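(R)-specific secondary-alkylsulfatase (PDB 4AXH) hydrolyses (R)-secondary-alkyl sulfates with inversion of configuration, a zinc-dependent reaction that yields (S)-alcohols and sulfate. Local coordinates at residues I268-Y272 with E283-T287; Y299-V305 with Y344-T348; R328-A332 with L379-A383; W333-D338 with Q372-A377. All coordinates share one frame; numbering follows the deposited sequence.

Contact 1. Residues I268-Y272 with E283-T287; sequences IEKPY and EFQLT
L286 pushes its isobutyl group into the curl of backbone formed by I268-P271. Its CD1 lies 3.3 Å from the carbonyl oxygen O of K270 and also near O of E269, while CD2 reaches O of I268, so both methyls meet a rim of carbonyls. With CG beside the backbone N of L286 (chi1 -80°), both methyls are brought against these oxygens. The main chain of the same residue closes the loop: L286 N donates to P271 O at 3.0 Å. I268 packs on F284, the two side chains crossing at about a right angle. Its CG1 sits over one face of the phenyl ring, toward the rim, and I268 CD1 comes within 3.6 Å of F284 CD2; F205 meets this ring as well. Y272 lies alongside Q285, pointing the same way, with ring and amide planes only 10° apart. Here Y272 CE1 is 3.5 Å from Q285 CG, and the amide oxygen of Q285 is taken by N297. In the backbone Y272 and Q285 form an antiparallel non-hydrogen-bonded pair, and Y272 CA makes a CA-H...O contact with F284 O (3.2 Å). I268 ends strand 266-268 of one sheet and Y272 opens strand 272-277 of the other, so the loop is a crossing between the two sheets of the metallo-beta-lactamase sandwich.

Contact 2. Residues Y299-V305 with Y344-T348; sequences YLPQFKV and YGDRT
Y299 lays its side chain across Y344, starting with CB, which stands over one face of the Y344 ring 3.8 Å from its centroid, a CH-pi contact. CG lies anti to the backbone N of Y299 (chi1 174°), which lays the ring against Y344. From CG outward the ring forms an offset stack with Y344, centroids 4.6 Å apart and planes inclined at 23°; Y344 CD1 lies over the Y299 face, near CG, CD1 and CD2. Farther along, the two ortho-to-hydroxyl carbons part company. Y299 CE1 has R347 O at the ring edge, in the plane of the ring, at 3.4 Å. Y299 CE2 meets the guanidinium of R347 over one face, 3.7 Å from R347 NH1; the arginine chain bends at chi3 (-83°), and R347 NH2 is held by K343 O. At the tip, Y299 OH donates to R347 O, although the hydroxyl is less surely placed in the model. The hairpin that follows Y299 joins strands 296-300 and 305-307, and K304 and V305 both face L300 in a G1 beta bulge, with L300 N bonded to V305 O. K304 takes the left-handed backbone conformation of this bulge and presents its own carbonyl to T348: K304 O receives a CA-H...O contact from T348 CA at 3.3 Å and a weak bond from T348 OG1. Beyond the stack, Y344 OH turns to E283 with a weak hydrogen bond.

Contact 3. Residues R328-A332 with L379-A383; sequences RDAKA and LNNRA
N380 faces the start of helix 330-344, its CB packed against A330 CB at 4.0 Å. CG is anti to the backbone N of N380 (chi1 -173°), which carries the amide along K331; N380 OD1 comes to 3.9 Å from K331 CB. The same oxygen is joined to the helix start through a water, which donates to N380 OD1 at 2.8 Å and to D329 OD1 at 2.7 Å. D329 is the N-cap of that helix, and its OD1 also accepts weak bonds from K331 N and A332 N. N380 OD1 has a further partner in Y431 OH of helix 420-431. On the other branch, N380 ND2 donates to N381 OD1 at 3.2 Å; the acceptor lies in the N380 amide plane, but the donor stands 46° out of the carbonyl plane of N381. N381 then meets the tip of K331, whose chain is bent at its last three torsions and crosses the asparagine at about a right angle. K331 NZ makes no direct bond to the N381 amide; a second water lies between them, accepting from N381 ND2 at 2.8 Å and weakly from K331 NZ. In the second subunit, D554 packs on K331 and A557 on N381. Apolar contacts of A330 and K331 with N380, helped by the two waters, thus join the segments without an identified direct polar bond, consistent with a partly hydrated, polar seam between the helices, directly after the sulfate-binding R328 and beside the dimer interface.

Contact 4. Residues W333-D338 with Q372-A377; sequences WAGYID and QRDMYA
A334 and I337 fill the apolar centre between the two helices. The methyl of A334 sits against the backbone of the partner helix, A334 CB lying 3.4 Å from R373 O, with Y376 CB and A377 CB each at 4.0 Å. One turn on, I337 divides its branches: CG2 lies on R373 CB at 3.7 Å, and CD1 approaches the Y376 ring obliquely, 3.6 Å from Y376 CD2. The small A334, in the closest CA pair with R373, is consistent with the short approach of 8.1 Å between the axes of segments 333-338 and 372-377, which run almost antiparallel at 165°. The first belongs to helix 330-344 of the metallo-beta-lactamase fold, the second to helix 362-388. Toward the active site the packing becomes aromatic. The five-membered ring of W333 stacks face to face on Y376, planes 10° apart, with the tyrosine ring shifted toward the rim of the indole. Both rings are pinned at their polar atoms, W333 NE1 by N311 O and Y376 OH by H317 N, and W333 lies beside the zinc ligand E291 and the sulfate-binding L319. On the far flank the interface turns charged. R373 NH1 reaches D338 OD1 in a long, weak salt-bridge bond of 3.3 Å; the oxygen lies in the guanidinium plane while the carboxylate stands nearly perpendicular to it. The opposite side of the same guanidinium grips D374 OD1 side-on, R373 NE at 2.8 Å and NH2 at 2.7 Å, both from one face of the carboxylate. The second subunit extends this network: its R595 binds D338 OD1 and its R588 binds D374 OD2.

Overall arrangement
Contacts 1 and 2 share a sheet, through neighbouring strands 280-286 and 296-300, and touch where E283 O meets Y299 N; both mix buried and exposed residues, but contact 1 has a backbone bond and aliphatic-aromatic packing, contact 2 a tyrosine stack and hydroxyl-to-carbonyl bonds. Contacts 3 and 4 are buried and use the same two helices, 330-344 and 362-388, yet contact 4 is apolar and aromatic inside with salt bridges at its margin, whereas contact 3 is smaller and more polar, with waters bridging its side chains. Both of these also reach the second subunit, which contacts 1 and 2 do not. Y336, on helix 330-344, packs on L286 and T287 and so connects contact 4 to contact 1.

Contact 1. Residues I268-Y272 with E283-T287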
# COMPACT_ATOMS: atom_id res chain seq x y z
N ILE A 268 -25.22 -4.04 -8.71
CA ILE A 268 -25.00 -2.85 -9.52
C ILE A 268 -23.64 -3.01 -10.20
O ILE A 268 -22.59 -3.07 -9.52
CB ILE A 268 -25.15 -1.55 -8.69
CG1 ILE A 268 -26.37 -1.58 -7.73
CG2 ILE A 268 -25.13 -0.29 -9.58
CD1 ILE A 268 -27.77 -1.95 -8.32
N GLU A 269 -23.65 -3.13 -11.53
CA GLU A 269 -22.44 -3.40 -12.30
C GLU A 269 -21.96 -2.29 -13.22
O GLU A 269 -20.76 -2.24 -13.54
CB GLU A 269 -22.54 -4.77 -13.02
CG GLU A 269 -22.66 -5.97 -12.08
CD GLU A 269 -21.41 -6.44 -11.36
OE1 GLU A 269 -20.29 -6.10 -11.81
OE2 GLU A 269 -21.54 -7.19 -10.36
N LYS A 270 -22.89 -1.41 -13.63
CA LYS A 270 -22.61 -0.25 -14.51
C LYS A 270 -22.20 0.99 -13.66
O LYS A 270 -22.70 1.13 -12.54
CB LYS A 270 -23.87 0.11 -15.35
CG LYS A 270 -24.38 -1.00 -16.28
CD LYS A 270 -25.76 -0.66 -16.83
CE LYS A 270 -26.39 -1.79 -17.61
NZ LYS A 270 -26.41 -1.51 -19.08
N PRO A 271 -21.37 1.93 -14.19
CA PRO A 271 -20.98 3.12 -13.39
C PRO A 271 -22.12 3.93 -12.79
O PRO A 271 -21.92 4.60 -11.77
CB PRO A 271 -20.18 3.95 -14.38
CG PRO A 271 -19.60 2.95 -15.31
CD PRO A 271 -20.69 1.94 -15.51
N TYR A 272 -23.30 3.87 -13.42
CA TYR A 272 -24.55 4.51 -13.02
C TYR A 272 -25.71 3.58 -13.41
O TYR A 272 -25.72 3.05 -14.51
CB TYR A 272 -24.74 5.90 -13.67
CG TYR A 272 -23.63 6.89 -13.36
CD1 TYR A 272 -23.72 7.75 -12.26
CD2 TYR A 272 -22.53 7.02 -14.20
CE1 TYR A 272 -22.73 8.70 -12.01
CE2 TYR A 272 -21.52 7.94 -13.94
CZ TYR A 272 -21.62 8.78 -12.85
OH TYR A 272 -20.60 9.68 -12.63
N GLU A 283 -31.07 5.95 -8.21
CA GLU A 283 -29.95 6.05 -9.13
C GLU A 283 -28.74 5.76 -8.24
O GLU A 283 -28.54 6.41 -7.19
CB GLU A 283 -29.84 7.44 -9.78
CG GLU A 283 -28.78 7.52 -10.88
CD GLU A 283 -28.75 8.75 -11.78
OE1 GLU A 283 -29.69 9.56 -11.72
OE2 GLU A 283 -27.78 8.89 -12.56
N PHE A 284 -27.99 4.74 -8.61
CA PHE A 284 -26.78 4.29 -7.94
C PHE A 284 -25.57 4.72 -8.75
O PHE A 284 -25.57 4.59 -9.98
CB PHE A 284 -26.80 2.75 -7.84
CG PHE A 284 -28.02 2.12 -7.17
CD1 PHE A 284 -28.18 2.18 -5.78
CD2 PHE A 284 -28.97 1.43 -7.91
CE1 PHE A 284 -29.28 1.59 -5.16
CE2 PHE A 284 -30.07 0.82 -7.29
CZ PHE A 284 -30.23 0.92 -5.92
N GLN A 285 -24.53 5.22 -8.07
CA GLN A 285 -23.26 5.62 -8.69
C GLN A 285 -22.14 4.78 -8.08
O GLN A 285 -21.83 4.96 -6.91
CB GLN A 285 -22.97 7.11 -8.45
CG GLN A 285 -21.55 7.54 -8.89
CD GLN A 285 -21.03 8.83 -8.28
OE1 GLN A 285 -21.60 9.38 -7.32
NE2 GLN A 285 -19.90 9.29 -8.82
N LEU A 286 -21.52 3.89 -8.87
CA LEU A 286 -20.43 3.06 -8.37
C LEU A 286 -19.21 3.90 -7.98
O LEU A 286 -18.69 4.63 -8.81
CB LEU A 286 -20.01 2.02 -9.42
CG LEU A 286 -20.85 0.74 -9.59
CD1 LEU A 286 -20.25 -0.13 -10.70
CD2 LEU A 286 -20.87 -0.09 -8.34
N THR A 287 -18.77 3.80 -6.72
CA THR A 287 -17.56 4.49 -6.21
C THR A 287 -16.53 3.47 -5.75
O THR A 287 -15.96 3.59 -4.67
CB THR A 287 -17.89 5.52 -5.13
OG1 THR A 287 -18.48 4.84 -4.05
CG2 THR A 287 -18.82 6.61 -5.60

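Contact 2. Residues Y299-V305 with Y344-T348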
# COMPACT_ATOMS: atom_id res chain seq x y z
N TYR A 299 -28.58 8.26 -5.28
CA TYR A 299 -29.31 9.51 -5.48
C TYR A 299 -30.81 9.17 -5.56
O TYR A 299 -31.19 8.09 -6.01
CB TYR A 299 -28.78 10.29 -6.71
CG TYR A 299 -29.58 11.52 -7.08
CD1 TYR A 299 -29.51 12.68 -6.32
CD2 TYR A 299 -30.35 11.56 -8.25
CE1 TYR A 299 -30.23 13.83 -6.67
CE2 TYR A 299 -31.05 12.71 -8.63
CZ TYR A 299 -30.99 13.84 -7.83
OH TYR A 299 -31.74 14.93 -8.18
N LEU A 300 -31.63 10.04 -5.01
CA LEU A 300 -33.07 9.89 -5.00
C LEU A 300 -33.66 11.00 -5.85
O LEU A 300 -33.92 12.10 -5.35
CB LEU A 300 -33.63 9.89 -3.57
CG LEU A 300 -33.11 8.77 -2.69
CD1 LEU A 300 -33.61 8.91 -1.28
CD2 LEU A 300 -33.45 7.41 -3.27
N PRO A 301 -33.82 10.72 -7.18
CA PRO A 301 -34.35 11.77 -8.08
C PRO A 301 -35.69 12.37 -7.67
O PRO A 301 -35.85 13.58 -7.77
CB PRO A 301 -34.34 11.12 -9.47
CG PRO A 301 -34.12 9.68 -9.25
CD PRO A 301 -33.50 9.48 -7.92
N GLN A 302 -36.59 11.55 -7.09
CA GLN A 302 -37.91 11.99 -6.62
C GLN A 302 -37.83 12.95 -5.45
O GLN A 302 -38.70 13.82 -5.32
CB GLN A 302 -38.78 10.80 -6.21
CG GLN A 302 -39.15 9.83 -7.32
CD GLN A 302 -39.54 8.48 -6.77
OE1 GLN A 302 -39.35 8.15 -5.59
NE2 GLN A 302 -40.08 7.65 -7.63
N PHE A 303 -36.83 12.75 -4.58
CA PHE A 303 -36.67 13.51 -3.35
C PHE A 303 -35.65 14.65 -3.45
O PHE A 303 -35.64 15.53 -2.57
CB PHE A 303 -36.24 12.56 -2.23
CG PHE A 303 -37.28 11.56 -1.79
CD1 PHE A 303 -37.44 10.36 -2.48
CD2 PHE A 303 -38.04 11.77 -0.66
CE1 PHE A 303 -38.40 9.44 -2.08
CE2 PHE A 303 -38.99 10.84 -0.24
CZ PHE A 303 -39.17 9.69 -0.97
N LYS A 304 -34.81 14.66 -4.52
CA LYS A 304 -33.76 15.66 -4.71
C LYS A 304 -32.76 15.61 -3.52
O LYS A 304 -32.28 16.66 -3.05
CB LYS A 304 -34.32 17.09 -4.93
CG LYS A 304 -34.64 17.43 -6.38
CD LYS A 304 -34.82 18.94 -6.55
CE LYS A 304 -33.88 19.51 -7.59
NZ LYS A 304 -33.33 20.84 -7.18
N VAL A 305 -32.49 14.37 -3.00
CA VAL A 305 -31.58 14.08 -1.89
C VAL A 305 -30.47 13.17 -2.39
O VAL A 305 -30.73 12.30 -3.24
CB VAL A 305 -32.23 13.56 -0.56
CG1 VAL A 305 -33.56 14.22 -0.24
CG2 VAL A 305 -32.38 12.06 -0.54
N TYR A 344 -24.96 15.33 -9.46
CA TYR A 344 -26.08 15.56 -8.54
C TYR A 344 -26.13 16.90 -7.83
O TYR A 344 -27.21 17.25 -7.36
CB TYR A 344 -26.22 14.40 -7.53
CG TYR A 344 -26.13 13.03 -8.16
CD1 TYR A 344 -27.10 12.59 -9.06
CD2 TYR A 344 -25.04 12.20 -7.92
CE1 TYR A 344 -27.01 11.34 -9.67
CE2 TYR A 344 -24.93 10.95 -8.53
CZ TYR A 344 -25.92 10.52 -9.40
OH TYR A 344 -25.81 9.31 -10.03
N GLY A 345 -25.01 17.61 -7.77
CA GLY A 345 -24.89 18.90 -7.09
C GLY A 345 -25.96 19.93 -7.38
O GLY A 345 -26.48 20.55 -6.45
N ASP A 346 -26.34 20.08 -8.66
CA ASP A 346 -27.38 21.03 -9.09
C ASP A 346 -28.81 20.51 -8.87
O ASP A 346 -29.74 21.33 -8.84
CB ASP A 346 -27.19 21.42 -10.56
CG ASP A 346 -25.77 21.84 -10.93
OD1 ASP A 346 -25.11 22.53 -10.11
OD2 ASP A 346 -25.31 21.48 -12.04
N ARG A 347 -28.96 19.16 -8.66
CA ARG A 347 -30.21 18.39 -8.41
C ARG A 347 -30.41 17.95 -6.95
O ARG A 347 -31.26 17.08 -6.69
CB ARG A 347 -30.15 17.11 -9.22
CG ARG A 347 -30.41 17.25 -10.68
CD ARG A 347 -30.61 15.87 -11.24
NE ARG A 347 -29.41 15.13 -11.58
CZ ARG A 347 -29.45 13.91 -12.08
NH1 ARG A 347 -30.61 13.29 -12.27
NH2 ARG A 347 -28.33 13.30 -12.45
N THR A 348 -29.63 18.49 -6.00
CA THR A 348 -29.73 18.06 -4.61
C THR A 348 -29.97 19.15 -3.61
O THR A 348 -29.26 20.15 -3.63
CB THR A 348 -28.66 17.01 -4.23
OG1 THR A 348 -28.84 16.65 -2.87
CG2 THR A 348 -27.26 17.50 -4.42

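Contact 3. Residues R328-A332 with L379-A383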
# COMPACT_ATOMS: atom_id res chain seq x y z
N ARG A 328 -5.75 3.11 1.02
CA ARG A 328 -6.80 3.53 0.09
C ARG A 328 -6.24 4.56 -0.89
O ARG A 328 -5.16 5.12 -0.66
CB ARG A 328 -8.00 4.10 0.87
CG ARG A 328 -8.74 3.02 1.57
CD ARG A 328 -9.40 3.57 2.78
NE ARG A 328 -10.37 2.60 3.34
CZ ARG A 328 -10.97 2.75 4.52
NH1 ARG A 328 -10.72 3.84 5.27
NH2 ARG A 328 -11.81 1.82 4.97
N ASP A 329 -6.93 4.76 -2.02
CA ASP A 329 -6.52 5.71 -3.05
C ASP A 329 -7.33 7.01 -2.92
O ASP A 329 -8.51 7.10 -3.37
CB ASP A 329 -6.67 5.09 -4.46
CG ASP A 329 -6.18 5.95 -5.61
OD1 ASP A 329 -5.58 7.04 -5.34
OD2 ASP A 329 -6.36 5.54 -6.78
N ALA A 330 -6.65 8.05 -2.35
CA ALA A 330 -7.20 9.41 -2.18
C ALA A 330 -7.54 10.04 -3.52
O ALA A 330 -8.56 10.74 -3.60
CB ALA A 330 -6.22 10.29 -1.40
N LYS A 331 -6.73 9.75 -4.58
CA LYS A 331 -6.97 10.26 -5.94
C LYS A 331 -8.32 9.76 -6.49
O LYS A 331 -9.10 10.56 -7.01
CB LYS A 331 -5.78 9.91 -6.88
CG LYS A 331 -6.06 10.00 -8.38
CD LYS A 331 -5.15 11.00 -9.11
CE LYS A 331 -5.78 12.38 -9.26
NZ LYS A 331 -5.67 13.20 -8.01
N ALA A 332 -8.60 8.47 -6.32
CA ALA A 332 -9.86 7.88 -6.80
C ALA A 332 -11.05 8.39 -5.97
O ALA A 332 -12.12 8.70 -6.51
CB ALA A 332 -9.77 6.36 -6.77
N LEU A 379 -4.51 15.68 -0.06
CA LEU A 379 -3.73 14.65 0.61
C LEU A 379 -2.82 13.96 -0.38
O LEU A 379 -1.62 13.94 -0.16
CB LEU A 379 -4.63 13.67 1.38
CG LEU A 379 -5.19 14.20 2.68
CD1 LEU A 379 -6.33 13.30 3.17
CD2 LEU A 379 -4.11 14.35 3.74
N ASN A 380 -3.38 13.52 -1.50
CA ASN A 380 -2.65 12.86 -2.56
C ASN A 380 -1.60 13.81 -3.20
O ASN A 380 -0.40 13.52 -3.15
CB ASN A 380 -3.63 12.35 -3.62
CG ASN A 380 -2.98 11.53 -4.68
OD1 ASN A 380 -2.76 10.32 -4.50
ND2 ASN A 380 -2.66 12.16 -5.81
N ASN A 381 -2.06 14.95 -3.74
CA ASN A 381 -1.23 15.91 -4.46
C ASN A 381 -0.17 16.61 -3.65
O ASN A 381 0.93 16.77 -4.17
CB ASN A 381 -2.08 16.90 -5.25
CG ASN A 381 -3.03 16.29 -6.25
OD1 ASN A 381 -2.78 15.23 -6.86
ND2 ASN A 381 -4.14 16.99 -6.46
N ARG A 382 -0.45 17.04 -2.41
CA ARG A 382 0.56 17.74 -1.60
C ARG A 382 1.67 16.78 -1.19
O ARG A 382 2.85 17.14 -1.28
CB ARG A 382 -0.05 18.44 -0.39
CG ARG A 382 0.96 19.07 0.61
CD ARG A 382 1.06 20.59 0.53
NE ARG A 382 1.96 21.02 -0.53
CZ ARG A 382 3.05 21.74 -0.32
NH1 ARG A 382 3.36 22.14 0.90
NH2 ARG A 382 3.83 22.08 -1.34
N ALA A 383 1.29 15.56 -0.77
CA ALA A 383 2.23 14.53 -0.39
C ALA A 383 3.16 14.22 -1.57
O ALA A 383 4.38 14.32 -1.41
CB ALA A 383 1.50 13.28 0.10
O HOH W 1 -3.55 7.73 -3.70
O HOH W 2 -5.79 16.60 -8.63

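Contact 4. Residues W333-D338 with Q372-A377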
# COMPACT_ATOMS: atom_id res chain seq x y z
N TRP A 333 -10.83 8.49 -4.65
CA TRP A 333 -11.80 9.00 -3.70
C TRP A 333 -12.25 10.44 -4.10
O TRP A 333 -13.44 10.66 -4.30
CB TRP A 333 -11.19 9.01 -2.29
CG TRP A 333 -12.17 8.92 -1.16
CD1 TRP A 333 -13.41 9.49 -1.08
CD2 TRP A 333 -11.91 8.33 0.12
NE1 TRP A 333 -13.95 9.29 0.17
CE2 TRP A 333 -13.05 8.58 0.93
CE3 TRP A 333 -10.81 7.61 0.66
CZ2 TRP A 333 -13.15 8.08 2.24
CZ3 TRP A 333 -10.89 7.18 1.98
CH2 TRP A 333 -12.06 7.38 2.74
N ALA A 334 -11.28 11.38 -4.30
CA ALA A 334 -11.58 12.75 -4.73
C ALA A 334 -12.34 12.79 -6.07
O ALA A 334 -13.29 13.57 -6.20
CB ALA A 334 -10.31 13.59 -4.79
N GLY A 335 -11.97 11.91 -7.00
CA GLY A 335 -12.62 11.78 -8.30
C GLY A 335 -14.08 11.36 -8.24
O GLY A 335 -14.90 11.80 -9.08
N TYR A 336 -14.43 10.51 -7.24
CA TYR A 336 -15.80 10.04 -7.05
C TYR A 336 -16.68 11.09 -6.35
O TYR A 336 -17.89 11.15 -6.58
CB TYR A 336 -15.80 8.73 -6.24
CG TYR A 336 -15.31 7.51 -7.01
CD1 TYR A 336 -15.80 7.20 -8.27
CD2 TYR A 336 -14.40 6.62 -6.43
CE1 TYR A 336 -15.39 6.08 -8.96
CE2 TYR A 336 -13.96 5.50 -7.12
CZ TYR A 336 -14.46 5.23 -8.39
OH TYR A 336 -14.11 4.09 -9.06
N ILE A 337 -16.07 11.89 -5.47
CA ILE A 337 -16.77 12.97 -4.77
C ILE A 337 -17.15 14.01 -5.85
O ILE A 337 -18.32 14.39 -5.95
CB ILE A 337 -15.90 13.58 -3.61
CG1 ILE A 337 -15.75 12.57 -2.46
CG2 ILE A 337 -16.54 14.88 -3.11
CD1 ILE A 337 -14.69 12.81 -1.45
N ASP A 338 -16.17 14.38 -6.71
CA ASP A 338 -16.31 15.34 -7.80
C ASP A 338 -17.32 14.87 -8.83
O ASP A 338 -18.11 15.68 -9.30
CB ASP A 338 -14.94 15.59 -8.43
CG ASP A 338 -14.83 16.77 -9.38
OD1 ASP A 338 -15.45 17.83 -9.08
OD2 ASP A 338 -14.04 16.66 -10.36
N GLN A 372 -14.78 18.42 0.45
CA GLN A 372 -14.48 17.00 0.62
C GLN A 372 -13.54 16.55 -0.49
O GLN A 372 -12.45 16.08 -0.19
CB GLN A 372 -15.77 16.16 0.64
CG GLN A 372 -16.66 16.32 1.89
CD GLN A 372 -16.13 15.70 3.17
OE1 GLN A 372 -15.37 14.73 3.17
NE2 GLN A 372 -16.55 16.24 4.31
N ARG A 373 -13.93 16.77 -1.75
CA ARG A 373 -13.14 16.49 -2.95
C ARG A 373 -11.76 17.09 -2.80
O ARG A 373 -10.79 16.35 -2.82
CB ARG A 373 -13.83 17.06 -4.22
CG ARG A 373 -12.91 17.07 -5.44
CD ARG A 373 -13.28 18.13 -6.44
NE ARG A 373 -12.96 19.48 -5.98
CZ ARG A 373 -13.62 20.57 -6.36
NH1 ARG A 373 -14.62 20.48 -7.21
NH2 ARG A 373 -13.28 21.76 -5.88
N ASP A 374 -11.67 18.40 -2.58
CA ASP A 374 -10.43 19.14 -2.37
C ASP A 374 -9.56 18.56 -1.24
O ASP A 374 -8.35 18.57 -1.40
CB ASP A 374 -10.71 20.63 -2.09
CG ASP A 374 -11.18 21.46 -3.27
OD1 ASP A 374 -11.12 20.96 -4.42
OD2 ASP A 374 -11.59 22.62 -3.05
N MET A 375 -10.17 18.08 -0.12
CA MET A 375 -9.43 17.51 1.03
C MET A 375 -8.67 16.25 0.64
O MET A 375 -7.50 16.12 1.01
CB MET A 375 -10.36 17.27 2.21
CG MET A 375 -9.72 16.54 3.36
SD MET A 375 -10.81 16.16 4.76
CE MET A 375 -12.19 15.42 4.00
N TYR A 376 -9.30 15.37 -0.14
CA TYR A 376 -8.67 14.15 -0.58
C TYR A 376 -7.64 14.38 -1.66
O TYR A 376 -6.53 13.82 -1.55
CB TYR A 376 -9.69 13.04 -0.91
CG TYR A 376 -10.42 12.57 0.34
CD1 TYR A 376 -9.75 11.89 1.36
CD2 TYR A 376 -11.75 12.91 0.55
CE1 TYR A 376 -10.39 11.55 2.54
CE2 TYR A 376 -12.41 12.55 1.73
CZ TYR A 376 -11.72 11.86 2.72
OH TYR A 376 -12.35 11.47 3.88
N ALA A 377 -7.93 15.26 -2.64
CA ALA A 377 -6.97 15.58 -3.71
C ALA A 377 -5.76 16.24 -3.11
O ALA A 377 -4.64 15.94 -3.54
CB ALA A 377 -7.59 16.46 -4.77